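Local coordinates for protein metallo-beta-lactamase (Simiduia agarivorans, PDB 6MFI) that probably hydrolyses beta-lactam antibiotics as a class B3 metallo-beta-lactamase with two zinc ions in its active site, at residues Y210-S218 and Y278-R289; A42-F50 and R84-R95. All coordinates share one frame; numbering follows the deposited sequence.

In the fold
From the N terminus, the chain leaves helix 30-36 and reaches contact 2 first, where the proline-rich loop 42-50 lies against helix 85-95. This pairing closes a loop of four antiparallel strands, 50-53 to 74-78, in the seven-stranded sheet. The chain then supplies most of the zinc ligands, from His110 to His188, before contact 1 opens at the end of strand 206-210; the last, His253, lies within the loop that contact 1 closes. That second pairing spans helix 228-242, strand 248-250 and helix 259-265, and returns to loop 210-218 through helix 274-291. The two closures follow in series, neither enclosing nor crossing the other. Their centres lie 27 Å apart, on opposite sides of the chain's centre.

Contact 1 of 2, residues Y210-S218 and Y278-R289; sequences YADSLSPVS and YATGISARLAQR
Arg289 NH2 holds two oxygens of the loop at once, Pro216 O at 3.2 Å and, more weakly, Ser218 OG at 3.4 Å. Both lie at the edge of the guanidinium; the hydroxyl is in its plane, whereas NH2 meets the Pro216 carbonyl from above the carbonyl plane. With CG anti to the backbone N (chi1 169°), Arg289 lays CB and CG against Pro216 CB, CB to CB at 3.8 Å, and the bend at chi2 (57°) directs the rest of the chain to the two oxygens. Pro216, the centre of an inverse gamma turn, packs against Arg285 and Arg289, one helical turn apart. Its CG faces the Arg285 carbonyl and its CD lies over one face of the Arg285 guanidinium, the two side chains crossing at about a right angle, while Ser215 CB comes within 3.3 Å of Arg285 NH2. One turn earlier, Ile282 CG2 fits against Leu214, 3.8 Å from its CB. At the start of the segment Tyr278 extends with CG anti to the backbone N (chi1 -179°), which carries the hydroxyl to the loop backbone. Tyr278 OH lies 2.8 Å from Ser213 O and shares a 2.6 Å hydrogen bond with water 1, which donates to Ala211 O. Ile282 CG1 rests on one face of the tyrosine ring, near its rim. Asp212 accepts from Leu214 N through OD2, forming an Asx turn, and its OD1 bonds to His110 ND1. Ser215 O likewise bonds to His188 ND1. Both histidines ligate the same zinc, so the loop that packs on helix 274-291 supplies second-shell partners to two metal ligands and probably helps to orient them, in keeping with the metallo-beta-lactamase alpha-beta/beta-alpha fold.

Contact 2 of 2, residues A42-F50 and R84-R95; sequences AWDKPGPPF and RGAVIVRDNIAR
Arg84 meets the loop through its CB, 3.9 Å from Asp44 CG, while its guanidinium stays apart from the carboxylate: Asp44 OD1 and Arg84 NH2 are 6.2 Å apart, too far for a salt bridge, so any attraction is probably long-range and weak. The acid instead bonds through OD1 to Thr82 OG1, which is also hydrogen-bonded to Gly85 N and so joins the loop to the beginning of the helix. Ile88 follows, sending CD1 to within 3.3 Å of Asp44 O and 3.8 Å of Pro46 CA, with CG2 against the Gly47 backbone. Next along the helix, Asn92 ND2 donates to Gly47 O (3.0 Å, N-H...O 141°), the acceptor lying in the amide plane; a second bond from ND2 to Val59 O helps fix the rotation of the amide. Its CB packs 3.6 Å from Pro49 CB. Arg95, bent at chi3 (63°), folds its guanidinium against the prolines, with Pro49 CD 3.5 Å above one face near the rim and Pro48 CA over the same face. The loop thus lies between helix 85-95 and helix 30-36, which takes Pro48, and runs on into edge strand 50-53, while helix 119-126 packs against Ala86 and Val89.

Contact 1 of 2, residues Y210-S218 and Y278-R289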
loop_
_atom_site.group_PDB
_atom_site.type_symbol
_atom_site.label_atom_id
_atom_site.label_comp_id
_atom_site.label_asym_id
_atom_site.label_seq_id
_atom_site.Cartn_x
_atom_site.Cartn_y
_atom_site.Cartn_z
ATOM N N TYR A 210 -1.863 6.788 -0.972
ATOM C CA TYR A 210 -1.881 5.358 -0.671
ATOM C C TYR A 210 -1.408 5.185 0.770
ATOM O O TYR A 210 -0.249 4.877 1.046
ATOM C CB TYR A 210 -1.007 4.596 -1.664
ATOM C CG TYR A 210 -1.142 3.091 -1.603
ATOM C CD1 TYR A 210 -2.384 2.477 -1.697
ATOM C CD2 TYR A 210 -0.021 2.283 -1.469
ATOM C CE1 TYR A 210 -2.505 1.099 -1.647
ATOM C CE2 TYR A 210 -0.132 0.907 -1.419
ATOM C CZ TYR A 210 -1.374 0.320 -1.510
ATOM O OH TYR A 210 -1.481 -1.050 -1.463
ATOM N N ALA A 211 -2.334 5.400 1.702
ATOM C CA ALA A 211 -2.012 5.369 3.121
ATOM C C ALA A 211 -1.833 3.936 3.606
ATOM O O ALA A 211 -2.621 3.048 3.270
ATOM C CB ALA A 211 -3.107 6.062 3.933
ATOM N N ASP A 212 -0.793 3.722 4.409
ATOM C CA ASP A 212 -0.484 2.398 4.925
ATOM C C ASP A 212 -1.594 1.913 5.859
ATOM O O ASP A 212 -2.458 2.677 6.299
ATOM C CB ASP A 212 0.862 2.416 5.651
ATOM C CG ASP A 212 1.336 1.028 6.041
ATOM O OD1 ASP A 212 1.686 0.244 5.135
ATOM O OD2 ASP A 212 1.354 0.722 7.252
ATOM N N SER A 213 -1.563 0.609 6.153
ATOM C CA SER A 213 -2.562 0.011 7.034
ATOM C C SER A 213 -2.610 0.724 8.379
ATOM O O SER A 213 -3.693 1.029 8.892
ATOM C CB SER A 213 -2.273 -1.479 7.215
ATOM O OG SER A 213 -2.243 -2.142 5.963
ATOM N N LEU A 214 -1.446 0.992 8.968
ATOM C CA LEU A 214 -1.311 1.765 10.199
ATOM C C LEU A 214 -2.035 1.133 11.383
ATOM O O LEU A 214 -2.129 1.756 12.447
ATOM C CB LEU A 214 -1.802 3.206 10.002
ATOM C CG LEU A 214 -1.011 4.055 9.005
ATOM C CD1 LEU A 214 -1.460 5.496 9.067
ATOM C CD2 LEU A 214 0.475 3.959 9.274
ATOM N N SER A 215 -2.539 -0.093 11.235
ATOM C CA SER A 215 -3.345 -0.718 12.273
ATOM C C SER A 215 -2.471 -1.122 13.459
ATOM O O SER A 215 -1.394 -1.694 13.271
ATOM C CB SER A 215 -4.069 -1.945 11.726
ATOM O OG SER A 215 -3.158 -2.811 11.074
ATOM N N PRO A 216 -2.924 -0.833 14.691
ATOM C CA PRO A 216 -2.242 -1.261 15.921
ATOM C C PRO A 216 -2.410 -2.750 16.222
ATOM O O PRO A 216 -2.779 -3.144 17.332
ATOM C CB PRO A 216 -2.904 -0.389 16.992
ATOM C CG PRO A 216 -4.276 -0.127 16.460
ATOM C CD PRO A 216 -4.126 -0.030 14.966
ATOM N N VAL A 217 -2.159 -3.582 15.218
ATOM C CA VAL A 217 -2.223 -5.025 15.357
ATOM C C VAL A 217 -0.799 -5.549 15.461
ATOM O O VAL A 217 0.161 -4.929 14.989
ATOM C CB VAL A 217 -2.983 -5.679 14.178
ATOM C CG1 VAL A 217 -2.124 -5.678 12.922
ATOM C CG2 VAL A 217 -3.444 -7.084 14.536
ATOM N N SER A 218 -0.652 -6.707 16.095
ATOM C CA SER A 218 0.663 -7.269 16.363
ATOM C C SER A 218 0.507 -8.756 16.646
ATOM O O SER A 218 -0.604 -9.292 16.677
ATOM C CB SER A 218 1.332 -6.551 17.535
ATOM O OG SER A 218 0.772 -6.967 18.768
ATOM N N TYR A 278 -9.274 9.057 8.103
ATOM C CA TYR A 278 -8.611 7.766 8.255
ATOM C C TYR A 278 -7.582 7.802 9.379
ATOM O O TYR A 278 -7.522 6.888 10.208
ATOM C CB TYR A 278 -7.957 7.355 6.936
ATOM C CG TYR A 278 -7.268 6.009 6.988
ATOM C CD1 TYR A 278 -7.998 4.831 6.905
ATOM C CD2 TYR A 278 -5.889 5.916 7.117
ATOM C CE1 TYR A 278 -7.374 3.598 6.951
ATOM C CE2 TYR A 278 -5.255 4.688 7.165
ATOM C CZ TYR A 278 -6.004 3.533 7.081
ATOM O OH TYR A 278 -5.380 2.308 7.127
ATOM N N ALA A 279 -6.762 8.855 9.420
ATOM C CA ALA A 279 -5.737 8.950 10.456
ATOM C C ALA A 279 -6.359 9.118 11.836
ATOM O O ALA A 279 -5.838 8.588 12.825
ATOM C CB ALA A 279 -4.785 10.104 10.149
ATOM N N THR A 280 -7.468 9.856 11.926
ATOM C CA THR A 280 -8.158 9.994 13.205
ATOM C C THR A 280 -8.742 8.663 13.658
ATOM O O THR A 280 -8.766 8.364 14.858
ATOM C CB THR A 280 -9.252 11.056 13.101
ATOM O OG1 THR A 280 -8.703 12.256 12.540
ATOM C CG2 THR A 280 -9.829 11.367 14.475
ATOM N N GLY A 281 -9.214 7.848 12.713
ATOM C CA GLY A 281 -9.693 6.523 13.068
ATOM C C GLY A 281 -8.580 5.615 13.553
ATOM O O GLY A 281 -8.786 4.785 14.443
ATOM N N ILE A 282 -7.385 5.758 12.976
ATOM C CA ILE A 282 -6.239 4.986 13.444
ATOM C C ILE A 282 -5.827 5.439 14.839
ATOM O O ILE A 282 -5.510 4.615 15.706
ATOM C CB ILE A 282 -5.073 5.099 12.445
ATOM C CG1 ILE A 282 -5.481 4.549 11.077
ATOM C CG2 ILE A 282 -3.850 4.368 12.973
ATOM C CD1 ILE A 282 -5.743 3.060 11.068
ATOM N N SER A 283 -5.826 6.753 15.079
ATOM C CA SER A 283 -5.513 7.263 16.409
ATOM C C SER A 283 -6.537 6.804 17.436
ATOM O O SER A 283 -6.195 6.598 18.607
ATOM C CB SER A 283 -5.433 8.789 16.384
ATOM O OG SER A 283 -4.400 9.231 15.522
ATOM N N ALA A 284 -7.796 6.643 17.023
ATOM C CA ALA A 284 -8.796 6.091 17.927
ATOM C C ALA A 284 -8.509 4.627 18.229
ATOM O O ALA A 284 -8.561 4.207 19.390
ATOM C CB ALA A 284 -10.195 6.256 17.332
ATOM N N ARG A 285 -8.190 3.837 17.200
ATOM C CA ARG A 285 -7.832 2.438 17.424
ATOM C C ARG A 285 -6.557 2.320 18.248
ATOM O O ARG A 285 -6.428 1.410 19.076
ATOM C CB ARG A 285 -7.672 1.715 16.087
ATOM C CG ARG A 285 -8.970 1.499 15.331
ATOM C CD ARG A 285 -8.716 0.792 14.010
ATOM N NE ARG A 285 -8.026 -0.481 14.196
ATOM C CZ ARG A 285 -7.482 -1.187 13.210
ATOM N NH1 ARG A 285 -7.541 -0.743 11.962
ATOM N NH2 ARG A 285 -6.875 -2.337 13.472
ATOM N N LEU A 286 -5.602 3.229 18.035
ATOM C CA LEU A 286 -4.366 3.198 18.808
ATOM C C LEU A 286 -4.622 3.541 20.270
ATOM O O LEU A 286 -4.025 2.936 21.169
ATOM C CB LEU A 286 -3.345 4.157 18.195
ATOM C CG LEU A 286 -2.074 4.448 18.996
ATOM C CD1 LEU A 286 -1.294 3.169 19.259
ATOM C CD2 LEU A 286 -1.210 5.465 18.266
ATOM N N ALA A 287 -5.509 4.506 20.528
ATOM C CA ALA A 287 -5.837 4.859 21.905
ATOM C C ALA A 287 -6.524 3.704 22.622
ATOM O O ALA A 287 -6.285 3.471 23.812
ATOM C CB ALA A 287 -6.712 6.113 21.932
ATOM N N GLN A 288 -7.380 2.963 21.913
ATOM C CA GLN A 288 -7.996 1.778 22.501
ATOM C C GLN A 288 -7.012 0.618 22.587
ATOM O O GLN A 288 -7.164 -0.260 23.447
ATOM C CB GLN A 288 -9.230 1.367 21.694
ATOM C CG GLN A 288 -10.179 2.515 21.377
ATOM C CD GLN A 288 -11.302 2.116 20.440
ATOM O OE1 GLN A 288 -12.335 2.781 20.381
ATOM N NE2 GLN A 288 -11.102 1.033 19.695
ATOM N N ARG A 289 -6.008 0.584 21.706
ATOM C CA ARG A 289 -4.977 -0.443 21.808
ATOM C C ARG A 289 -4.130 -0.236 23.058
ATOM O O ARG A 289 -3.852 -1.187 23.798
ATOM C CB ARG A 289 -4.104 -0.441 20.554
ATOM C CG ARG A 289 -2.845 -1.295 20.660
ATOM C CD ARG A 289 -3.171 -2.743 20.994
ATOM N NE ARG A 289 -2.055 -3.417 21.651
ATOM C CZ ARG A 289 -1.292 -4.340 21.073
ATOM N NH1 ARG A 289 -0.297 -4.897 21.750
ATOM N NH2 ARG A 289 -1.525 -4.709 19.821
HETATM O O HOH W 1 -4.416 1.258 4.926
#

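Contact 2 of 2, residues A42-F50 and R84-R95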
loop_
_atom_site.group_PDB
_atom_site.type_symbol
_atom_site.label_atom_id
_atom_site.label_comp_id
_atom_site.label_asym_id
_atom_site.label_seq_id
_atom_site.Cartn_x
_atom_site.Cartn_y
_atom_site.Cartn_z
ATOM N N ALA A 42 -10.442 -12.727 0.718
ATOM C CA ALA A 42 -9.201 -13.474 0.859
ATOM C C ALA A 42 -8.059 -12.744 0.160
ATOM O O ALA A 42 -8.249 -12.081 -0.863
ATOM C CB ALA A 42 -9.357 -14.883 0.286
ATOM N N TRP A 43 -6.859 -12.872 0.731
ATOM C CA TRP A 43 -5.708 -12.140 0.211
ATOM C C TRP A 43 -5.355 -12.582 -1.203
ATOM O O TRP A 43 -4.975 -11.758 -2.043
ATOM C CB TRP A 43 -4.507 -12.323 1.138
ATOM C CG TRP A 43 -4.648 -11.645 2.465
ATOM C CD1 TRP A 43 -5.564 -10.694 2.808
ATOM C CD2 TRP A 43 -3.846 -11.868 3.630
ATOM N NE1 TRP A 43 -5.381 -10.311 4.116
ATOM C CE2 TRP A 43 -4.333 -11.017 4.642
ATOM C CE3 TRP A 43 -2.765 -12.707 3.917
ATOM C CZ2 TRP A 43 -3.774 -10.979 5.918
ATOM C CZ3 TRP A 43 -2.211 -12.667 5.183
ATOM C CH2 TRP A 43 -2.716 -11.810 6.168
ATOM N N ASP A 44 -5.473 -13.878 -1.487
ATOM C CA ASP A 44 -5.072 -14.434 -2.772
ATOM C C ASP A 44 -6.251 -14.708 -3.697
ATOM O O ASP A 44 -6.087 -15.420 -4.693
ATOM C CB ASP A 44 -4.265 -15.716 -2.562
ATOM C CG ASP A 44 -2.998 -15.485 -1.762
ATOM O OD1 ASP A 44 -2.394 -14.400 -1.902
ATOM O OD2 ASP A 44 -2.602 -16.389 -0.997
ATOM N N LYS A 45 -7.426 -14.171 -3.397
ATOM C CA LYS A 45 -8.576 -14.388 -4.267
ATOM C C LYS A 45 -8.435 -13.544 -5.528
ATOM O O LYS A 45 -8.208 -12.333 -5.434
ATOM C CB LYS A 45 -9.877 -14.045 -3.546
ATOM C CG LYS A 45 -11.115 -14.237 -4.409
ATOM C CD LYS A 45 -12.390 -13.937 -3.640
ATOM C CE LYS A 45 -13.620 -14.193 -4.497
ATOM N NZ LYS A 45 -13.686 -15.605 -4.968
ATOM N N PRO A 46 -8.556 -14.138 -6.714
ATOM C CA PRO A 46 -8.399 -13.359 -7.948
ATOM C C PRO A 46 -9.488 -12.306 -8.087
ATOM O O PRO A 46 -10.648 -12.531 -7.738
ATOM C CB PRO A 46 -8.494 -14.417 -9.054
ATOM C CG PRO A 46 -8.201 -15.718 -8.373
ATOM C CD PRO A 46 -8.741 -15.573 -6.985
ATOM N N GLY A 47 -9.098 -11.144 -8.605
ATOM C CA GLY A 47 -10.016 -10.053 -8.821
ATOM C C GLY A 47 -9.687 -9.283 -10.083
ATOM O O GLY A 47 -8.561 -9.326 -10.589
ATOM N N PRO A 48 -10.667 -8.563 -10.618
ATOM C CA PRO A 48 -10.449 -7.820 -11.859
ATOM C C PRO A 48 -9.754 -6.499 -11.589
ATOM O O PRO A 48 -9.862 -5.942 -10.485
ATOM C CB PRO A 48 -11.873 -7.601 -12.387
ATOM C CG PRO A 48 -12.699 -7.518 -11.147
ATOM C CD PRO A 48 -12.054 -8.442 -10.137
ATOM N N PRO A 49 -9.022 -5.968 -12.565
ATOM C CA PRO A 49 -8.449 -4.630 -12.425
ATOM C C PRO A 49 -9.404 -3.556 -12.917
ATOM O O PRO A 49 -10.228 -3.773 -13.806
ATOM C CB PRO A 49 -7.202 -4.704 -13.315
ATOM C CG PRO A 49 -7.617 -5.624 -14.419
ATOM C CD PRO A 49 -8.592 -6.621 -13.815
ATOM N N PHE A 50 -9.282 -2.373 -12.319
ATOM C CA PHE A 50 -10.125 -1.255 -12.714
ATOM C C PHE A 50 -9.338 0.042 -12.600
ATOM O O PHE A 50 -8.319 0.119 -11.909
ATOM C CB PHE A 50 -11.410 -1.182 -11.877
ATOM C CG PHE A 50 -11.175 -1.010 -10.402
ATOM C CD1 PHE A 50 -11.129 0.254 -9.837
ATOM C CD2 PHE A 50 -11.019 -2.113 -9.579
ATOM C CE1 PHE A 50 -10.918 0.416 -8.481
ATOM C CE2 PHE A 50 -10.810 -1.956 -8.222
ATOM C CZ PHE A 50 -10.760 -0.691 -7.673
ATOM N N ARG A 84 1.557 -15.616 -4.310
ATOM C CA ARG A 84 0.425 -16.078 -5.102
ATOM C C ARG A 84 -0.391 -14.907 -5.639
ATOM O O ARG A 84 -0.920 -14.976 -6.754
ATOM C CB ARG A 84 -0.453 -17.006 -4.261
ATOM C CG ARG A 84 -1.440 -17.832 -5.064
ATOM C CD ARG A 84 -0.826 -18.335 -6.362
ATOM N NE ARG A 84 -1.837 -18.703 -7.352
ATOM C CZ ARG A 84 -2.668 -17.848 -7.944
ATOM N NH1 ARG A 84 -3.549 -18.295 -8.826
ATOM N NH2 ARG A 84 -2.616 -16.551 -7.670
ATOM N N GLY A 85 -0.504 -13.829 -4.861
ATOM C CA GLY A 85 -1.190 -12.638 -5.332
ATOM C C GLY A 85 -0.451 -11.898 -6.426
ATOM O O GLY A 85 -1.083 -11.179 -7.209
ATOM N N ALA A 86 0.873 -12.055 -6.498
ATOM C CA ALA A 86 1.635 -11.430 -7.573
ATOM C C ALA A 86 1.262 -12.008 -8.930
ATOM O O ALA A 86 1.388 -11.326 -9.953
ATOM C CB ALA A 86 3.134 -11.590 -7.318
ATOM N N VAL A 87 0.808 -13.264 -8.961
ATOM C CA VAL A 87 0.324 -13.847 -10.208
ATOM C C VAL A 87 -0.929 -13.121 -10.680
ATOM O O VAL A 87 -1.107 -12.872 -11.879
ATOM C CB VAL A 87 0.076 -15.356 -10.027
ATOM C CG1 VAL A 87 -0.375 -15.985 -11.337
ATOM C CG2 VAL A 87 1.330 -16.039 -9.503
ATOM N N ILE A 88 -1.812 -12.761 -9.746
ATOM C CA ILE A 88 -3.017 -12.019 -10.103
ATOM C C ILE A 88 -2.661 -10.601 -10.533
ATOM O O ILE A 88 -3.259 -10.052 -11.467
ATOM C CB ILE A 88 -4.010 -12.031 -8.927
ATOM C CG1 ILE A 88 -4.469 -13.461 -8.639
ATOM C CG2 ILE A 88 -5.205 -11.135 -9.220
ATOM C CD1 ILE A 88 -4.724 -13.741 -7.175
ATOM N N VAL A 89 -1.681 -9.987 -9.865
ATOM C CA VAL A 89 -1.245 -8.646 -10.247
ATOM C C VAL A 89 -0.650 -8.661 -11.648
ATOM O O VAL A 89 -0.939 -7.784 -12.472
ATOM C CB VAL A 89 -0.247 -8.096 -9.210
ATOM C CG1 VAL A 89 0.400 -6.813 -9.718
ATOM C CG2 VAL A 89 -0.943 -7.859 -7.880
ATOM N N ARG A 90 0.187 -9.660 -11.939
ATOM C CA ARG A 90 0.735 -9.807 -13.284
ATOM C C ARG A 90 -0.375 -9.980 -14.312
ATOM O O ARG A 90 -0.331 -9.383 -15.395
ATOM C CB ARG A 90 1.686 -11.002 -13.329
ATOM C CG ARG A 90 3.148 -10.643 -13.484
ATOM C CD ARG A 90 3.961 -11.853 -13.915
ATOM N NE ARG A 90 3.894 -12.941 -12.942
ATOM C CZ ARG A 90 3.239 -14.081 -13.140
ATOM N NH1 ARG A 90 2.591 -14.287 -14.278
ATOM N NH2 ARG A 90 3.230 -15.017 -12.201
ATOM N N ASP A 91 -1.381 -10.797 -13.992
ATOM C CA ASP A 91 -2.502 -10.970 -14.904
ATOM C C ASP A 91 -3.280 -9.673 -15.075
ATOM O O ASP A 91 -3.658 -9.317 -16.193
ATOM C CB ASP A 91 -3.418 -12.083 -14.399
ATOM C CG ASP A 91 -4.432 -12.522 -15.434
ATOM O OD1 ASP A 91 -4.088 -12.605 -16.629
ATOM O OD2 ASP A 91 -5.590 -12.777 -15.041
ATOM N N ASN A 92 -3.509 -8.937 -13.985
ATOM C CA ASN A 92 -4.338 -7.736 -14.063
ATOM C C ASN A 92 -3.665 -6.642 -14.884
ATOM O O ASN A 92 -4.342 -5.884 -15.589
ATOM C CB ASN A 92 -4.664 -7.230 -12.656
ATOM C CG ASN A 92 -5.786 -8.007 -12.006
ATOM O OD1 ASN A 92 -6.488 -8.776 -12.667
ATOM N ND2 ASN A 92 -5.957 -7.824 -10.703
ATOM N N ILE A 93 -2.338 -6.537 -14.799
ATOM C CA ILE A 93 -1.618 -5.561 -15.611
ATOM C C ILE A 93 -1.773 -5.886 -17.090
ATOM O O ILE A 93 -1.950 -4.990 -17.926
ATOM C CB ILE A 93 -0.136 -5.505 -15.191
ATOM C CG1 ILE A 93 -0.007 -4.974 -13.761
ATOM C CG2 ILE A 93 0.669 -4.640 -16.152
ATOM C CD1 ILE A 93 1.410 -4.986 -13.230
ATOM N N ALA A 94 -1.721 -7.175 -17.438
ATOM C CA ALA A 94 -1.904 -7.575 -18.827
ATOM C C ALA A 94 -3.344 -7.379 -19.286
ATOM O O ALA A 94 -3.580 -7.079 -20.463
ATOM C CB ALA A 94 -1.478 -9.031 -19.015
ATOM N N ARG A 95 -4.313 -7.541 -18.381
ATOM C CA ARG A 95 -5.712 -7.329 -18.745
ATOM C C ARG A 95 -5.956 -5.890 -19.178
ATOM O O ARG A 95 -6.732 -5.634 -20.107
ATOM C CB ARG A 95 -6.624 -7.697 -17.576
ATOM C CG ARG A 95 -6.669 -9.180 -17.264
ATOM C CD ARG A 95 -7.557 -9.472 -16.065
ATOM N NE ARG A 95 -8.950 -9.104 -16.307
ATOM C CZ ARG A 95 -9.980 -9.587 -15.620
ATOM N NH1 ARG A 95 -9.775 -10.463 -14.645
ATOM N NH2 ARG A 95 -11.214 -9.197 -15.905
#